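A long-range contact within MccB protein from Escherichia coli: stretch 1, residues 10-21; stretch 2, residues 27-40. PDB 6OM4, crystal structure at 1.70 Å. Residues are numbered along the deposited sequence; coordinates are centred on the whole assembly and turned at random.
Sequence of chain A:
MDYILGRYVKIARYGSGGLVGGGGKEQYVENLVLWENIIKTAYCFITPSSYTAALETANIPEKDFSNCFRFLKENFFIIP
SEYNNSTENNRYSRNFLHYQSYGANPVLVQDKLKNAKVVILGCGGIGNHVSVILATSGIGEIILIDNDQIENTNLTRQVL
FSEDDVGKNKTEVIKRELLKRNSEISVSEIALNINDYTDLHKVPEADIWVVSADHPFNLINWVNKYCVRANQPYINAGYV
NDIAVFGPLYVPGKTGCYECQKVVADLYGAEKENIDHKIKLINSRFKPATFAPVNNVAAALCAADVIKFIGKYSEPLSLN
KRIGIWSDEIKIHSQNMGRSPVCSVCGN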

# COMPACT_ATOMS: atom_id res chain seq x y z
N LYS A 10 1.59 19.31 15.22
CA LYS A 10 1.54 20.72 14.90
C LYS A 10 0.30 21.31 15.55
O LYS A 10 -0.64 20.56 15.88
CB LYS A 10 1.52 20.93 13.38
CG LYS A 10 0.31 20.28 12.70
CD LYS A 10 0.46 20.23 11.20
CE LYS A 10 0.70 21.59 10.59
NZ LYS A 10 0.32 21.60 9.16
N ILE A 11 0.27 22.63 15.67
CA ILE A 11 -0.79 23.32 16.44
C ILE A 11 -1.21 24.57 15.67
O ILE A 11 -0.33 25.28 15.16
CB ILE A 11 -0.31 23.69 17.85
CG1 ILE A 11 0.21 22.51 18.69
CG2 ILE A 11 -1.38 24.46 18.60
CD1 ILE A 11 -0.82 21.48 19.02
N ALA A 12 -2.52 24.86 15.62
CA ALA A 12 -2.98 26.07 14.95
C ALA A 12 -4.24 26.57 15.66
O ALA A 12 -5.02 25.77 16.14
CB ALA A 12 -3.26 25.81 13.47
N ARG A 13 -4.44 27.90 15.62
CA ARG A 13 -5.73 28.47 15.93
C ARG A 13 -6.68 28.20 14.74
O ARG A 13 -6.26 28.19 13.58
CB ARG A 13 -5.55 29.97 16.21
CG ARG A 13 -6.79 30.67 16.73
CD ARG A 13 -7.00 30.38 18.21
NE ARG A 13 -7.91 31.36 18.79
CZ ARG A 13 -9.20 31.45 18.48
NH1 ARG A 13 -9.85 30.42 17.95
NH2 ARG A 13 -9.82 32.60 18.67
N TYR A 14 -7.97 28.01 15.03
CA TYR A 14 -8.96 27.71 14.01
C TYR A 14 -10.37 27.92 14.57
O TYR A 14 -10.70 27.33 15.60
CB TYR A 14 -8.87 26.24 13.60
CG TYR A 14 -9.64 25.90 12.35
CD1 TYR A 14 -9.15 26.27 11.12
CD2 TYR A 14 -10.84 25.21 12.39
CE1 TYR A 14 -9.81 25.96 9.95
CE2 TYR A 14 -11.53 24.92 11.22
CZ TYR A 14 -11.00 25.28 9.99
OH TYR A 14 -11.61 25.01 8.79
N GLY A 15 -11.22 28.59 13.81
CA GLY A 15 -12.65 28.79 14.22
C GLY A 15 -12.79 29.36 15.63
O GLY A 15 -12.18 30.38 15.97
N SER A 16 -13.55 28.65 16.46
CA SER A 16 -13.85 29.10 17.80
C SER A 16 -12.90 28.43 18.80
O SER A 16 -13.02 28.63 19.98
CB SER A 16 -15.32 28.88 18.10
OG SER A 16 -16.16 29.76 17.35
N GLY A 17 -11.87 27.71 18.30
CA GLY A 17 -10.90 27.06 19.16
C GLY A 17 -9.56 26.87 18.45
O GLY A 17 -8.94 27.81 17.93
N GLY A 18 -9.15 25.62 18.38
CA GLY A 18 -7.89 25.32 17.78
C GLY A 18 -7.83 23.90 17.29
O GLY A 18 -8.71 23.08 17.57
N LEU A 19 -6.74 23.63 16.57
CA LEU A 19 -6.40 22.36 16.07
C LEU A 19 -5.15 21.83 16.77
O LEU A 19 -4.17 22.56 17.03
CB LEU A 19 -6.13 22.49 14.57
CG LEU A 19 -7.34 22.86 13.72
CD1 LEU A 19 -6.89 23.27 12.33
CD2 LEU A 19 -8.32 21.70 13.61
N VAL A 20 -5.21 20.52 17.02
CA VAL A 20 -4.04 19.79 17.47
C VAL A 20 -3.85 18.59 16.54
O VAL A 20 -4.74 17.77 16.34
CB VAL A 20 -4.18 19.35 18.94
CG1 VAL A 20 -2.95 18.57 19.39
CG2 VAL A 20 -4.50 20.54 19.84
N GLY A 21 -2.65 18.48 15.95
CA GLY A 21 -2.33 17.35 15.16
C GLY A 21 -2.62 17.60 13.70
O GLY A 21 -3.25 18.61 13.33
N GLN A 27 -7.41 16.86 15.55
CA GLN A 27 -8.55 17.16 16.42
C GLN A 27 -8.84 18.65 16.44
O GLN A 27 -7.95 19.48 16.69
CB GLN A 27 -8.21 16.75 17.84
CG GLN A 27 -7.92 15.27 17.97
CD GLN A 27 -9.15 14.46 17.66
OE1 GLN A 27 -10.26 14.83 18.08
NE2 GLN A 27 -8.97 13.37 16.94
N TYR A 28 -10.11 18.99 16.21
CA TYR A 28 -10.59 20.32 16.46
C TYR A 28 -11.11 20.37 17.89
O TYR A 28 -12.02 19.60 18.26
CB TYR A 28 -11.67 20.72 15.44
CG TYR A 28 -12.32 22.06 15.70
CD1 TYR A 28 -11.60 23.23 15.71
CD2 TYR A 28 -13.69 22.15 15.94
CE1 TYR A 28 -12.19 24.47 15.96
CE2 TYR A 28 -14.30 23.38 16.18
CZ TYR A 28 -13.55 24.54 16.19
OH TYR A 28 -14.14 25.75 16.41
N VAL A 29 -10.59 21.34 18.65
CA VAL A 29 -10.99 21.60 20.03
C VAL A 29 -11.66 22.96 20.08
O VAL A 29 -11.01 23.97 19.98
CB VAL A 29 -9.75 21.54 20.94
CG1 VAL A 29 -10.12 21.63 22.41
CG2 VAL A 29 -8.99 20.26 20.69
N GLU A 30 -12.98 22.97 20.20
CA GLU A 30 -13.75 24.21 20.14
C GLU A 30 -13.51 25.04 21.40
O GLU A 30 -13.51 26.29 21.36
CB GLU A 30 -15.23 23.87 19.93
CG GLU A 30 -16.21 24.95 20.37
CD GLU A 30 -16.31 26.18 19.49
OE1 GLU A 30 -15.45 26.32 18.59
OE2 GLU A 30 -17.24 27.00 19.71
N ASN A 31 -13.34 24.34 22.53
CA ASN A 31 -13.12 24.93 23.84
C ASN A 31 -11.70 25.52 23.88
O ASN A 31 -10.72 24.78 24.00
CB ASN A 31 -13.37 23.83 24.87
CG ASN A 31 -13.22 24.21 26.33
OD1 ASN A 31 -12.47 25.11 26.71
ND2 ASN A 31 -13.86 23.40 27.16
N LEU A 32 -11.59 26.84 23.81
CA LEU A 32 -10.28 27.51 23.76
C LEU A 32 -9.46 27.22 25.00
O LEU A 32 -8.23 27.12 24.94
CB LEU A 32 -10.46 29.02 23.67
CG LEU A 32 -10.16 29.65 22.33
CD1 LEU A 32 -10.31 31.16 22.43
CD2 LEU A 32 -8.77 29.24 21.83
N VAL A 33 -10.13 27.18 26.15
CA VAL A 33 -9.40 26.99 27.37
C VAL A 33 -8.74 25.61 27.39
O VAL A 33 -7.61 25.47 27.87
CB VAL A 33 -10.33 27.18 28.57
CG1 VAL A 33 -9.69 26.80 29.89
CG2 VAL A 33 -10.82 28.61 28.60
N LEU A 34 -9.49 24.61 26.93
CA LEU A 34 -9.01 23.26 26.82
C LEU A 34 -7.86 23.20 25.81
O LEU A 34 -6.84 22.57 26.09
CB LEU A 34 -10.17 22.33 26.42
CG LEU A 34 -9.78 20.87 26.19
CD1 LEU A 34 -9.08 20.30 27.42
CD2 LEU A 34 -10.99 20.02 25.81
N TRP A 35 -8.02 23.86 24.66
CA TRP A 35 -6.94 23.88 23.62
C TRP A 35 -5.63 24.44 24.21
O TRP A 35 -4.54 23.88 24.01
CB TRP A 35 -7.44 24.68 22.39
CG TRP A 35 -6.43 24.86 21.29
CD1 TRP A 35 -5.99 23.93 20.39
CD2 TRP A 35 -5.77 26.08 20.98
NE1 TRP A 35 -5.08 24.50 19.55
CE2 TRP A 35 -4.95 25.82 19.86
CE3 TRP A 35 -5.79 27.37 21.53
CZ2 TRP A 35 -4.17 26.82 19.29
CZ3 TRP A 35 -5.03 28.36 20.95
CH2 TRP A 35 -4.21 28.08 19.85
N GLU A 36 -5.74 25.52 24.99
CA GLU A 36 -4.58 26.16 25.62
C GLU A 36 -3.94 25.18 26.60
O GLU A 36 -2.72 25.10 26.69
CB GLU A 36 -5.02 27.48 26.29
CG GLU A 36 -5.42 28.54 25.28
CD GLU A 36 -5.91 29.86 25.89
OE1 GLU A 36 -6.07 29.90 27.14
OE2 GLU A 36 -6.18 30.85 25.12
N ASN A 37 -4.77 24.47 27.36
CA ASN A 37 -4.24 23.52 28.33
C ASN A 37 -3.60 22.30 27.64
O ASN A 37 -2.61 21.75 28.14
CB ASN A 37 -5.31 23.07 29.33
CG ASN A 37 -5.56 24.09 30.42
OD1 ASN A 37 -4.74 25.00 30.69
ND2 ASN A 37 -6.70 23.94 31.07
N ILE A 38 -4.15 21.86 26.50
CA ILE A 38 -3.51 20.78 25.75
C ILE A 38 -2.11 21.22 25.32
O ILE A 38 -1.15 20.45 25.34
CB ILE A 38 -4.38 20.36 24.55
CG1 ILE A 38 -5.72 19.76 25.00
CG2 ILE A 38 -3.59 19.44 23.63
CD1 ILE A 38 -6.79 19.69 23.91
N ILE A 39 -2.01 22.47 24.86
CA ILE A 39 -0.68 23.02 24.41
C ILE A 39 0.30 23.01 25.58
O ILE A 39 1.44 22.56 25.42
CB ILE A 39 -0.82 24.43 23.83
CG1 ILE A 39 -1.57 24.42 22.50
CG2 ILE A 39 0.55 25.09 23.68
CD1 ILE A 39 -2.15 25.74 22.09
N LYS A 40 -0.15 23.48 26.76
CA LYS A 40 0.74 23.53 27.93
C LYS A 40 1.18 22.12 28.32
O LYS A 40 2.35 21.90 28.66
CB LYS A 40 0.05 24.21 29.12
CG LYS A 40 -0.24 25.70 28.96
CD LYS A 40 -1.16 26.20 30.09
CE LYS A 40 -1.10 27.69 30.31
NZ LYS A 40 -1.79 28.09 31.56

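Stretch 1 folds into a hairpin, strands 11-14 and 17-20, and the second arm pairs antiparallel with strand 27-29 while helix 32-40 packs against the sheet, 35° from the direction of strand 17-20 and nearly antiparallel to strand 11-14. At the open end, Ile11 points toward the helix, its CG2 lying 3.7 Å from Trp35 CZ2 and 3.8 Å from Ile39 CD1: an apolar contact with two side chains of the helix. Arg13 lays its guanidinium under Leu32, NE 3.8 Å from CD2, while its NH1 bonds Gly17 O at 2.8 Å and steadies the turn. Tyr14 turns a ring edge to the face of Tyr28, centroids 5.9 Å apart. Positive phi suits Gly15, and a CB there would strike Tyr28 OH. Tyr28 OH in turn accepts from Ser16 N (3.0 Å), so a side chain ties down the type II' turn. Gly17 leaves similar room: its CA approaches Val29 O at 3.2 Å, where a CB would clash. Gly18 pairs with Val29 through two backbone bonds, N to O 3.0 Å and O to N 2.8 Å, and its bare CA sits 3.5 Å from the centroid of the five-membered ring of Trp35, over the face. Leu19 O takes a weak bond from Trp35 NE1 (3.3 Å). Val20 closes the ladder with Gln27 and sets CG2 3.7 Å from Trp35 CD1 and 4.0 Å from Ile38 CG2.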